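Local coordinates for protein neuraminidase (PDB 4GDI) that is a tetrameric neuraminidase-like surface protein of a bat influenza A virus, predicted to cleave terminal sialic acid although its putative active site has diverged, at residues D120-I125 with A139-L145; I58-L62 with S72-E76; C53-A59 with S78-I84. All coordinates share one frame; numbering follows the deposited sequence.

Interaction 1 (D120-I125 with A139-L145); sequences DRNSFI and ASRGGPL
Ser123 turns its side chain into the bend at Pro144 and Leu145. Its chi1 of 174° swings OG to the far side of CB from the backbone N, where it accepts the amide of Leu145: N to Ser123 OG is 2.9 Å, with a bent angle of 135° at the hydrogen. CB of Ser123 meanwhile lies 3.9 Å from CB of Pro144, a proline reached through a cis peptide bond. The carbonyl of the same serine is used too, Ser123 O taking Ala139 N at 3.0 Å in a nearly straight bond. Deeper in, the side chains of Ile125 and Leu145 cross obliquely, Ile125 CD1 resting 3.8 Å from Leu145 CB, and both touch Val163. In the beta-propeller this is where the turn joining strands 111-117 and 124-129 of one four-stranded blade meets the loop that leaves its outermost strand, 132-138, for the next blade. Gly143, with no side chain in the way, brings CA to 3.3 Å from Asp120 O as a CA-H...O contact. At the solvent side the chain of Arg121 bends at its second and third torsions, which lays one face of the guanidinium over Gly142, NH2 3.6 Å from CA. A water bridges Arg121 NH2 and Gly142 O. The carboxylate of Asp165 accepts the backbone amides of Ser140, Arg141 and Gly143.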
# COMPACT_ATOMS: atom_id res chain seq x y z
N ASP A 120 21.96 30.46 8.00
CA ASP A 120 22.46 31.80 7.74
C ASP A 120 23.09 31.90 6.36
O ASP A 120 22.42 31.67 5.35
CB ASP A 120 23.49 32.19 8.82
CG ASP A 120 23.09 31.70 10.20
OD1 ASP A 120 21.92 31.88 10.59
OD2 ASP A 120 23.95 31.11 10.89
N ARG A 121 24.37 32.22 6.31
CA ARG A 121 25.07 32.47 5.06
C ARG A 121 25.21 31.21 4.22
O ARG A 121 25.48 31.29 3.02
CB ARG A 121 26.46 33.03 5.39
CG ARG A 121 27.04 34.00 4.37
CD ARG A 121 27.88 35.06 5.07
NE ARG A 121 27.06 36.11 5.67
CZ ARG A 121 26.70 37.23 5.05
NH1 ARG A 121 27.10 37.48 3.81
NH2 ARG A 121 25.94 38.12 5.68
N ASN A 122 25.06 30.05 4.86
CA ASN A 122 25.21 28.78 4.15
C ASN A 122 23.89 28.29 3.54
O ASN A 122 23.87 27.30 2.80
CB ASN A 122 25.75 27.70 5.10
CG ASN A 122 27.22 27.89 5.44
OD1 ASN A 122 27.92 28.71 4.83
ND2 ASN A 122 27.71 27.12 6.41
N SER A 123 22.80 28.97 3.84
CA SER A 123 21.50 28.52 3.37
C SER A 123 21.41 28.50 1.83
O SER A 123 21.86 29.42 1.14
CB SER A 123 20.38 29.40 3.96
OG SER A 123 19.12 29.07 3.40
N PHE A 124 20.81 27.44 1.30
CA PHE A 124 20.58 27.36 -0.13
C PHE A 124 19.25 26.67 -0.41
O PHE A 124 18.73 25.92 0.42
CB PHE A 124 21.72 26.60 -0.83
CG PHE A 124 21.77 25.14 -0.49
CD1 PHE A 124 22.29 24.71 0.72
CD2 PHE A 124 21.29 24.19 -1.38
CE1 PHE A 124 22.32 23.37 1.04
CE2 PHE A 124 21.31 22.85 -1.06
CZ PHE A 124 21.83 22.44 0.15
N ILE A 125 18.69 26.93 -1.58
CA ILE A 125 17.47 26.27 -2.00
C ILE A 125 17.79 25.33 -3.15
O ILE A 125 18.64 25.64 -4.00
CB ILE A 125 16.39 27.32 -2.38
CG1 ILE A 125 15.75 27.87 -1.10
CG2 ILE A 125 15.32 26.71 -3.30
CD1 ILE A 125 14.86 29.11 -1.31
N ALA A 139 21.67 31.88 -0.55
CA ALA A 139 21.40 33.15 0.09
C ALA A 139 22.25 34.24 -0.53
O ALA A 139 23.40 34.00 -0.91
CB ALA A 139 21.69 33.06 1.57
N SER A 140 21.71 35.45 -0.61
CA SER A 140 22.49 36.58 -1.10
C SER A 140 22.37 37.81 -0.20
O SER A 140 23.07 38.80 -0.41
CB SER A 140 22.07 36.93 -2.53
OG SER A 140 20.75 37.45 -2.56
N ARG A 141 21.49 37.75 0.79
CA ARG A 141 21.30 38.86 1.70
C ARG A 141 21.53 38.41 3.14
O ARG A 141 20.99 38.99 4.08
CB ARG A 141 19.90 39.45 1.53
CG ARG A 141 19.66 40.03 0.15
CD ARG A 141 20.44 41.32 -0.06
NE ARG A 141 19.91 42.12 -1.16
CZ ARG A 141 20.26 41.99 -2.44
NH1 ARG A 141 21.16 41.08 -2.81
NH2 ARG A 141 19.72 42.78 -3.36
N GLY A 142 22.34 37.37 3.31
CA GLY A 142 22.73 36.94 4.64
C GLY A 142 22.05 35.67 5.12
O GLY A 142 22.54 35.02 6.05
N GLY A 143 20.93 35.31 4.50
CA GLY A 143 20.23 34.10 4.88
C GLY A 143 19.53 34.22 6.21
O GLY A 143 19.58 35.26 6.85
N PRO A 144 18.82 33.16 6.61
CA PRO A 144 18.63 31.98 5.76
C PRO A 144 17.61 32.25 4.67
O PRO A 144 16.75 33.12 4.82
CB PRO A 144 18.08 30.95 6.75
CG PRO A 144 17.32 31.76 7.75
CD PRO A 144 18.09 33.05 7.89
N LEU A 145 17.71 31.55 3.55
CA LEU A 145 16.60 31.51 2.61
C LEU A 145 15.42 30.82 3.26
O LEU A 145 15.58 29.85 4.01
CB LEU A 145 17.00 30.81 1.32
CG LEU A 145 18.05 31.56 0.52
CD1 LEU A 145 18.49 30.72 -0.66
CD2 LEU A 145 17.52 32.92 0.06
O HOH W 1 24.21 36.48 7.80

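Interaction 2 (I58-L62 with S72-E76); sequences IAYGL and SMEWE
Ala59 meets the loop 72-76 first, its CB 4.0 Å from SD of Met73. On its carbonyl side a water sits 2.6 Å from Ala59 O and 2.9 Å from Glu76 O, so that it probably links the strand to the end of the loop where no direct hydrogen bond spans the two segments. At Tyr60 it is the main chain that makes the contact, while the ring leads away. The carbonyl oxygen of Tyr60 faces the start of the Glu74 side chain, lying 3.3 Å from Glu74 CA and 3.5 Å from Glu74 CB. Beyond CB the Glu74 chain turns away, and its carboxylate forms a salt bridge with Arg42. Gly61 comes next, and here Met73 does most of the work. Its chain is extended through chi1 (-171°) and chi2 (172°), a reach that brings SD to 3.4 Å from Gly61 N before chi3 bends it. The sulfur is also 4.0 Å from N of Leu62, where the contact fades. Behind Met73 the loop is held in a tight turn, Ser72 O accepting the amides of both Trp75 and Glu76. Pro29 of the second subunit packs on Met73, and Pro35 of that subunit on Leu62. The arrangement is that of a connecting loop in a beta-propeller blade: lying between strands 67-68 and 78-83, it folds back over strand 53-64 at a subunit interface of the tetramer.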
# COMPACT_ATOMS: atom_id res chain seq x y z
N ILE A 58 7.38 19.00 7.46
CA ILE A 58 8.71 18.70 7.97
C ILE A 58 8.51 17.76 9.16
O ILE A 58 7.75 18.07 10.07
CB ILE A 58 9.46 19.96 8.42
CG1 ILE A 58 9.44 21.04 7.33
CG2 ILE A 58 10.90 19.62 8.78
CD1 ILE A 58 10.02 20.60 6.00
N ALA A 59 9.19 16.61 9.14
CA ALA A 59 9.10 15.67 10.26
C ALA A 59 10.04 16.11 11.38
O ALA A 59 11.16 16.55 11.11
CB ALA A 59 9.46 14.27 9.82
N TYR A 60 9.61 15.98 12.62
CA TYR A 60 10.50 16.27 13.74
C TYR A 60 10.56 15.17 14.78
O TYR A 60 11.35 15.25 15.72
CB TYR A 60 10.13 17.60 14.40
CG TYR A 60 8.86 17.58 15.19
CD1 TYR A 60 8.86 17.18 16.53
CD2 TYR A 60 7.67 17.99 14.63
CE1 TYR A 60 7.69 17.18 17.27
CE2 TYR A 60 6.50 17.99 15.36
CZ TYR A 60 6.51 17.59 16.67
OH TYR A 60 5.34 17.60 17.39
N GLY A 61 9.76 14.13 14.60
CA GLY A 61 9.85 13.00 15.50
C GLY A 61 8.92 11.85 15.17
O GLY A 61 8.03 11.97 14.32
N LEU A 62 9.14 10.75 15.87
CA LEU A 62 8.35 9.55 15.71
C LEU A 62 7.84 9.14 17.09
O LEU A 62 8.62 9.05 18.03
CB LEU A 62 9.22 8.43 15.13
CG LEU A 62 8.47 7.26 14.49
CD1 LEU A 62 7.81 7.72 13.21
CD2 LEU A 62 9.42 6.09 14.21
N SER A 72 17.59 11.36 15.81
CA SER A 72 18.03 12.69 15.39
C SER A 72 17.00 13.41 14.51
O SER A 72 17.32 14.40 13.85
CB SER A 72 19.34 12.60 14.61
OG SER A 72 20.34 11.90 15.33
N MET A 73 15.76 12.90 14.48
CA MET A 73 14.78 13.40 13.51
C MET A 73 14.51 14.89 13.70
O MET A 73 14.23 15.61 12.74
CB MET A 73 13.47 12.60 13.61
CG MET A 73 12.48 12.90 12.49
SD MET A 73 11.04 11.80 12.48
CE MET A 73 11.76 10.32 11.77
N GLU A 74 14.60 15.36 14.94
CA GLU A 74 14.26 16.74 15.26
C GLU A 74 15.23 17.73 14.64
O GLU A 74 14.84 18.86 14.32
CB GLU A 74 14.22 16.94 16.78
CG GLU A 74 13.59 18.26 17.23
CD GLU A 74 14.54 19.44 17.13
OE1 GLU A 74 15.72 19.30 17.53
OE2 GLU A 74 14.11 20.51 16.65
N TRP A 75 16.50 17.35 14.48
CA TRP A 75 17.47 18.32 13.97
C TRP A 75 18.02 17.96 12.60
O TRP A 75 18.66 18.78 11.95
CB TRP A 75 18.59 18.57 14.98
CG TRP A 75 19.45 17.40 15.25
CD1 TRP A 75 20.53 17.00 14.51
CD2 TRP A 75 19.34 16.47 16.33
NE1 TRP A 75 21.09 15.87 15.07
CE2 TRP A 75 20.38 15.53 16.19
CE3 TRP A 75 18.45 16.34 17.41
CZ2 TRP A 75 20.56 14.48 17.08
CZ3 TRP A 75 18.63 15.30 18.29
CH2 TRP A 75 19.68 14.38 18.13
N GLU A 76 17.76 16.73 12.16
CA GLU A 76 17.98 16.37 10.76
C GLU A 76 16.65 16.46 10.02
O GLU A 76 15.89 15.48 9.94
CB GLU A 76 18.54 14.96 10.65
CG GLU A 76 19.91 14.82 11.27
CD GLU A 76 20.60 13.54 10.85
OE1 GLU A 76 20.49 13.17 9.67
OE2 GLU A 76 21.25 12.91 11.71
O HOH W 2 13.02 15.23 9.96

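Interaction 3 (C53-A59 with S78-I84); sequences CFKFFIA and SLYKTPI
The ring of Phe54 carries the ammonium group of Lys81 over the centre of one face, NZ 3.9 Å from the ring centroid and 6° off the normal, a cation-pi contact. Phe56 takes the other end of the same lysine: CB of Lys81 lies over a face, 4.0 Å from the Phe56 centroid, and CD1 of Leu79 comes to the edge. Chi1 of Lys81 (80°) sets CG between N and the carbonyl carbon, and the chain then runs extended beside Phe56 to reach Phe54. On the opposite side of the sheet the Phe57 ring has Tyr80 CB over one face, 3.8 Å from its centroid, and Thr82 OG1 in plane at the edge, 3.4 Å from CE1. That hydroxyl is hydrogen-bonded to the hydroxyls of Ser88 and Ser93. The rings of Phe57 and Tyr80 are near parallel, 17° apart, but slid until they barely overlap, and CE1 of Tyr80 instead meets Ala59 CB at 3.4 Å. Between these two layers of side chains the strands run antiparallel. Lys55 with Thr82 and Phe57 with Tyr80 are reciprocal hydrogen-bonded pairs, Lys55 N to Thr82 O being 2.8 Å, and Ile84 N donates to Cys53 O beyond Pro83. Within the blade, strands 39-42 and 44-48 pair with 53-64, and 94-98 pairs with 78-83. Cys53 is disulfide-bonded to Cys48, and strand 111-117 of the adjacent blade packs, through Trp111, Val113 and Val115, on Phe54, Lys81 and Leu79.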
# COMPACT_ATOMS: atom_id res chain seq x y z
N CYS A 53 -5.19 14.88 -2.94
CA CYS A 53 -4.42 15.89 -2.23
C CYS A 53 -3.54 15.25 -1.17
O CYS A 53 -3.80 14.14 -0.70
CB CYS A 53 -5.35 16.92 -1.61
SG CYS A 53 -6.37 17.73 -2.84
N PHE A 54 -2.46 15.95 -0.83
CA PHE A 54 -1.46 15.43 0.08
C PHE A 54 -1.13 16.47 1.15
O PHE A 54 -1.27 17.68 0.93
CB PHE A 54 -0.17 15.06 -0.68
CG PHE A 54 -0.39 14.02 -1.75
CD1 PHE A 54 -0.81 14.39 -3.02
CD2 PHE A 54 -0.18 12.67 -1.48
CE1 PHE A 54 -1.03 13.44 -4.02
CE2 PHE A 54 -0.40 11.70 -2.47
CZ PHE A 54 -0.82 12.09 -3.74
N LYS A 55 -0.68 15.97 2.29
CA LYS A 55 -0.08 16.77 3.34
C LYS A 55 1.43 16.73 3.17
O LYS A 55 2.04 15.67 3.24
CB LYS A 55 -0.48 16.23 4.71
CG LYS A 55 0.20 16.94 5.88
CD LYS A 55 -0.36 16.49 7.22
CE LYS A 55 0.72 15.90 8.11
NZ LYS A 55 0.17 15.09 9.23
N PHE A 56 2.02 17.90 2.93
CA PHE A 56 3.47 18.06 2.92
C PHE A 56 3.87 18.64 4.27
O PHE A 56 3.19 19.52 4.79
CB PHE A 56 3.89 19.01 1.80
CG PHE A 56 3.72 18.44 0.42
CD1 PHE A 56 2.48 18.43 -0.18
CD2 PHE A 56 4.80 17.93 -0.28
CE1 PHE A 56 2.32 17.91 -1.44
CE2 PHE A 56 4.64 17.42 -1.54
CZ PHE A 56 3.41 17.40 -2.12
N PHE A 57 4.98 18.17 4.82
CA PHE A 57 5.38 18.59 6.16
C PHE A 57 6.83 18.27 6.49
O PHE A 57 7.45 17.40 5.88
CB PHE A 57 4.47 17.94 7.21
CG PHE A 57 4.58 16.44 7.27
CD1 PHE A 57 3.81 15.64 6.45
CD2 PHE A 57 5.43 15.83 8.18
CE1 PHE A 57 3.91 14.26 6.51
CE2 PHE A 57 5.53 14.44 8.25
CZ PHE A 57 4.76 13.66 7.41
N ILE A 58 7.38 19.00 7.46
CA ILE A 58 8.71 18.70 7.97
C ILE A 58 8.51 17.76 9.16
O ILE A 58 7.75 18.07 10.07
CB ILE A 58 9.46 19.96 8.42
CG1 ILE A 58 9.44 21.04 7.33
CG2 ILE A 58 10.90 19.62 8.78
CD1 ILE A 58 10.02 20.60 6.00
N ALA A 59 9.19 16.61 9.14
CA ALA A 59 9.10 15.67 10.26
C ALA A 59 10.04 16.11 11.38
O ALA A 59 11.16 16.55 11.11
CB ALA A 59 9.46 14.27 9.82
N SER A 78 13.74 16.79 7.38
CA SER A 78 13.34 16.36 6.04
C SER A 78 11.86 16.59 5.78
O SER A 78 11.01 16.48 6.68
CB SER A 78 13.69 14.89 5.84
OG SER A 78 15.10 14.70 5.77
N LEU A 79 11.56 16.92 4.53
CA LEU A 79 10.21 17.07 4.03
C LEU A 79 9.62 15.71 3.65
O LEU A 79 10.27 14.92 2.95
CB LEU A 79 10.26 17.97 2.79
CG LEU A 79 8.98 18.09 1.98
CD1 LEU A 79 7.94 18.92 2.75
CD2 LEU A 79 9.30 18.69 0.61
N TYR A 80 8.38 15.47 4.06
CA TYR A 80 7.65 14.24 3.78
C TYR A 80 6.31 14.62 3.17
O TYR A 80 5.87 15.76 3.29
CB TYR A 80 7.32 13.46 5.07
CG TYR A 80 8.48 12.76 5.75
CD1 TYR A 80 9.51 13.48 6.32
CD2 TYR A 80 8.51 11.37 5.84
CE1 TYR A 80 10.57 12.83 6.96
CE2 TYR A 80 9.55 10.71 6.47
CZ TYR A 80 10.58 11.45 7.02
OH TYR A 80 11.61 10.80 7.66
N LYS A 81 5.65 13.65 2.55
CA LYS A 81 4.27 13.83 2.17
C LYS A 81 3.46 12.57 2.42
O LYS A 81 3.96 11.44 2.32
CB LYS A 81 4.12 14.29 0.72
CG LYS A 81 4.25 13.21 -0.33
CD LYS A 81 3.67 13.71 -1.65
CE LYS A 81 4.00 12.77 -2.81
NZ LYS A 81 3.09 13.01 -3.98
N THR A 82 2.20 12.79 2.75
CA THR A 82 1.25 11.74 3.10
C THR A 82 -0.08 12.04 2.42
O THR A 82 -0.52 13.19 2.40
CB THR A 82 1.01 11.75 4.64
OG1 THR A 82 2.25 11.52 5.31
CG2 THR A 82 0.01 10.69 5.04
N PRO A 83 -0.75 11.01 1.87
CA PRO A 83 -2.10 11.22 1.34
C PRO A 83 -3.02 11.78 2.41
O PRO A 83 -3.00 11.33 3.56
CB PRO A 83 -2.55 9.81 0.92
CG PRO A 83 -1.30 9.06 0.69
CD PRO A 83 -0.29 9.62 1.67
N ILE A 84 -3.83 12.76 2.04
CA ILE A 84 -4.60 13.50 3.04
C ILE A 84 -5.48 12.59 3.93
O ILE A 84 -5.60 12.81 5.14
CB ILE A 84 -5.46 14.60 2.36
CG1 ILE A 84 -5.98 15.58 3.40
CG2 ILE A 84 -6.58 13.98 1.53
CD1 ILE A 84 -4.88 16.34 4.10
O HOH W 2 13.02 15.23 9.96

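Overall arrangement
Interactions 2 and 3 share Ile58 and Ala59 on strand 53-64. Their centres are 13 Å apart, and they touch where Met73 CE lies 4.1 Å from Tyr80 OH. One water serves both, also accepting from Ser78 N at 3.1 Å. Interaction 1 belongs to the following blade, with its centre 22 Å from that of interaction 2 and 24 Å from that of interaction 3, the nearest atoms about 11 Å away in each case. Interactions 1 and 2 both meet the second subunit. The side chain of Ile125 is about 8 Å from that of Asp135, a residue known to bind calcium in this protein, although no calcium is bound to it in this chain.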